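Local atomic coordinates of diketoreductase (Acinetobacter baylyi, PDB entry 4DYD), a protein that probably catalyses the NAD-dependent interconversion of (3S)-3-hydroxyacyl-CoA and 3-oxoacyl-CoA, a step of fatty acid beta-oxidation. Residues K138-H143 against A154-T159. Residues are numbered along the deposited sequence; the frame is centred on the assembly and turned at random.
Sequences KFLALH and AEVMGT. With NAD (nicotinamide-adenine-dinucleotide), chain B.
The imidazole of His143 presents its edge to the carboxylate of Glu155, and ND1 gives its hydrogen to OE1 of Glu155 at 2.9 Å in a nearly straight bond. OE1 sits close to the ring plane and is met nearly along its C-O axis, although the planes of ring and carboxylate are turned 31° apart. Tyr191 stacks on the ring, while the nicotinamide approaches it obliquely, C5N of NAD lying 3.2 Å from NE2 of His143. With CG of His143 trans to its backbone N (chi1 -179°) and the Glu155 chain extended, the two groups run alongside each other and ND1 meets OE1. Histidine suits this place because its second nitrogen, NE2, can also hydrogen-bond to OG of Ser122, a residue of the NAD site. OE2 of Glu155 is gripped by the backbone amides of Val192 and Leu193, so both carboxylate oxygens have partners and its rotation is restrained.

Antiparallel backbone bonds set this register: His143 and Glu155 form one hydrogen-bonded pair, Ala141 and Met157 another. The small methyl of Ala141, on the same face, also touches Tyr191, as does Met157. On the opposite face Leu142 CD1 touches both Val156 CG2 and Ala154 CB, each at 3.9 Å, and these apolar groups pack against helix 164-176.

The hairpin thus carries the His-Glu pair characteristic of 3-hydroxyacyl-CoA dehydrogenases, holding a histidine predicted to matter for catalysis beside the nicotinamide of NAD bound to a Rossmann-type domain.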
loop_
_atom_site.group_PDB
_atom_site.type_symbol
_atom_site.label_atom_id
_atom_site.label_comp_id
_atom_site.label_asym_id
_atom_site.label_seq_id
_atom_site.Cartn_x
_atom_site.Cartn_y
_atom_site.Cartn_z
ATOM N N LYS A 138 11.445 7.847 31.658
ATOM C CA LYS A 138 11.508 6.398 31.525
ATOM C C LYS A 138 10.236 5.833 30.902
ATOM O O LYS A 138 9.958 4.637 31.023
ATOM C CB LYS A 138 11.751 5.752 32.889
ATOM C CG LYS A 138 13.081 6.125 33.520
ATOM C CD LYS A 138 13.243 5.470 34.877
ATOM C CE LYS A 138 14.604 5.775 35.482
ATOM N NZ LYS A 138 15.714 5.232 34.652
ATOM N N PHE A 139 9.464 6.691 30.241
ATOM C CA PHE A 139 8.221 6.259 29.619
ATOM C C PHE A 139 8.285 6.415 28.110
ATOM O O PHE A 139 8.741 7.438 27.593
ATOM C CB PHE A 139 7.031 7.047 30.161
ATOM C CG PHE A 139 5.706 6.591 29.615
ATOM C CD1 PHE A 139 4.869 7.476 28.942
ATOM C CD2 PHE A 139 5.294 5.272 29.776
ATOM C CE1 PHE A 139 3.642 7.056 28.439
ATOM C CE2 PHE A 139 4.067 4.839 29.276
ATOM C CZ PHE A 139 3.238 5.732 28.606
ATOM N N LEU A 140 7.820 5.391 27.410
ATOM C CA LEU A 140 7.776 5.404 25.960
ATOM C C LEU A 140 6.827 4.330 25.465
ATOM O O LEU A 140 6.306 3.538 26.255
ATOM C CB LEU A 140 9.179 5.222 25.371
ATOM C CG LEU A 140 10.046 4.042 25.825
ATOM C CD1 LEU A 140 9.366 2.704 25.580
ATOM C CD2 LEU A 140 11.386 4.097 25.108
ATOM N N ALA A 141 6.587 4.316 24.161
ATOM C CA ALA A 141 5.748 3.285 23.578
ATOM C C ALA A 141 6.615 2.212 22.937
ATOM O O ALA A 141 7.636 2.505 22.310
ATOM C CB ALA A 141 4.790 3.881 22.554
ATOM N N LEU A 142 6.209 0.965 23.138
ATOM C CA LEU A 142 6.798 -0.175 22.454
ATOM C C LEU A 142 5.627 -0.962 21.895
ATOM O O LEU A 142 4.959 -1.698 22.625
ATOM C CB LEU A 142 7.589 -1.043 23.436
ATOM C CG LEU A 142 8.273 -2.266 22.820
ATOM C CD1 LEU A 142 9.292 -1.810 21.781
ATOM C CD2 LEU A 142 8.947 -3.103 23.902
ATOM N N HIS A 143 5.381 -0.803 20.599
ATOM C CA HIS A 143 4.138 -1.253 19.992
ATOM C C HIS A 143 4.342 -2.488 19.113
ATOM O O HIS A 143 5.096 -2.454 18.136
ATOM C CB HIS A 143 3.535 -0.096 19.189
ATOM C CG HIS A 143 2.231 -0.424 18.537
ATOM N ND1 HIS A 143 2.080 -0.488 17.170
ATOM C CD2 HIS A 143 1.017 -0.707 19.066
ATOM C CE1 HIS A 143 0.828 -0.798 16.882
ATOM N NE2 HIS A 143 0.163 -0.936 18.016
ATOM N N ALA A 154 8.738 -4.102 16.171
ATOM C CA ALA A 154 8.473 -3.454 17.444
ATOM C C ALA A 154 8.705 -1.965 17.271
ATOM O O ALA A 154 9.847 -1.509 17.195
ATOM C CB ALA A 154 9.365 -4.023 18.539
ATOM N N GLU A 155 7.613 -1.212 17.188
ATOM C CA GLU A 155 7.691 0.231 16.988
ATOM C C GLU A 155 8.011 0.968 18.284
ATOM O O GLU A 155 7.244 0.921 19.248
ATOM C CB GLU A 155 6.397 0.741 16.356
ATOM C CG GLU A 155 6.222 0.220 14.933
ATOM C CD GLU A 155 4.869 0.539 14.326
ATOM O OE1 GLU A 155 3.838 0.243 14.967
ATOM O OE2 GLU A 155 4.840 1.096 13.206
ATOM N N VAL A 156 9.156 1.647 18.298
ATOM C CA VAL A 156 9.622 2.359 19.483
ATOM C C VAL A 156 9.363 3.853 19.317
ATOM O O VAL A 156 9.848 4.482 18.374
ATOM C CB VAL A 156 11.130 2.126 19.710
ATOM C CG1 VAL A 156 11.580 2.778 21.009
ATOM C CG2 VAL A 156 11.438 0.639 19.718
ATOM N N MET A 157 8.586 4.421 20.231
ATOM C CA MET A 157 8.163 5.805 20.088
ATOM C C MET A 157 8.036 6.454 21.464
ATOM O O MET A 157 7.188 6.065 22.271
ATOM C CB MET A 157 6.823 5.846 19.348
ATOM C CG MET A 157 6.327 7.228 18.967
ATOM S SD MET A 157 4.745 7.160 18.098
ATOM C CE MET A 157 3.669 6.647 19.431
ATOM N N GLY A 158 8.891 7.436 21.735
ATOM C CA GLY A 158 8.841 8.118 23.017
ATOM C C GLY A 158 8.200 9.490 22.956
ATOM O O GLY A 158 7.621 9.870 21.935
ATOM N N THR A 159 8.293 10.232 24.055
ATOM C CA THR A 159 7.832 11.618 24.095
ATOM C C THR A 159 9.065 12.509 24.071
ATOM O O THR A 159 10.193 12.011 24.097
ATOM C CB THR A 159 7.065 11.926 25.401
ATOM O OG1 THR A 159 7.958 11.799 26.514
ATOM C CG2 THR A 159 5.909 10.953 25.585
HETATM P PA NAD B . -6.800 -7.817 25.434
HETATM O O1A NAD B . -7.669 -8.858 24.841
HETATM O O2A NAD B . -7.208 -6.398 25.334
HETATM O O5B NAD B . -6.534 -8.173 26.983
HETATM C C5B NAD B . -6.443 -7.140 27.970
HETATM C C4B NAD B . -5.672 -7.665 29.183
HETATM O O4B NAD B . -5.710 -6.667 30.222
HETATM C C3B NAD B . -6.395 -8.873 29.757
HETATM O O3B NAD B . -5.482 -9.633 30.561
HETATM C C2B NAD B . -7.408 -8.189 30.654
HETATM O O2B NAD B . -7.907 -9.117 31.628
HETATM C C1B NAD B . -6.426 -7.249 31.324
HETATM N N9A NAD B . -7.078 -6.251 32.201
HETATM C C8A NAD B . -8.368 -5.930 32.202
HETATM N N7A NAD B . -8.541 -4.953 33.087
HETATM C C5A NAD B . -7.362 -4.677 33.639
HETATM C C6A NAD B . -7.023 -3.829 34.606
HETATM N N6A NAD B . -8.010 -3.112 35.136
HETATM N N1A NAD B . -5.768 -3.746 35.069
HETATM C C2A NAD B . -4.789 -4.577 34.514
HETATM N N3A NAD B . -5.177 -5.454 33.495
HETATM C C4A NAD B . -6.454 -5.479 33.088
HETATM O O3 NAD B . -5.337 -7.966 24.782
HETATM P PN NAD B . -4.872 -6.961 23.615
HETATM O O1N NAD B . -6.072 -6.381 22.970
HETATM O O2N NAD B . -3.870 -7.644 22.766
HETATM O O5D NAD B . -4.133 -5.793 24.441
HETATM C C5D NAD B . -4.631 -4.453 24.383
HETATM C C4D NAD B . -3.468 -3.475 24.560
HETATM O O4D NAD B . -2.486 -3.788 23.555
HETATM C C3D NAD B . -3.955 -2.083 24.196
HETATM O O3D NAD B . -2.967 -1.101 24.542
HETATM C C2D NAD B . -4.026 -2.236 22.690
HETATM O O2D NAD B . -4.081 -0.951 22.053
HETATM C C1D NAD B . -2.657 -2.854 22.474
HETATM N N1N NAD B . -2.498 -3.460 21.132
HETATM C C2N NAD B . -3.422 -4.406 20.672
HETATM C C3N NAD B . -3.332 -4.886 19.370
HETATM C C7N NAD B . -4.178 -5.905 18.942
HETATM O O7N NAD B . -4.056 -6.400 17.823
HETATM N N7N NAD B . -5.075 -6.307 19.837
HETATM C C4N NAD B . -2.327 -4.424 18.526
HETATM C C5N NAD B . -1.391 -3.504 18.985
HETATM C C6N NAD B . -1.472 -3.020 20.286
#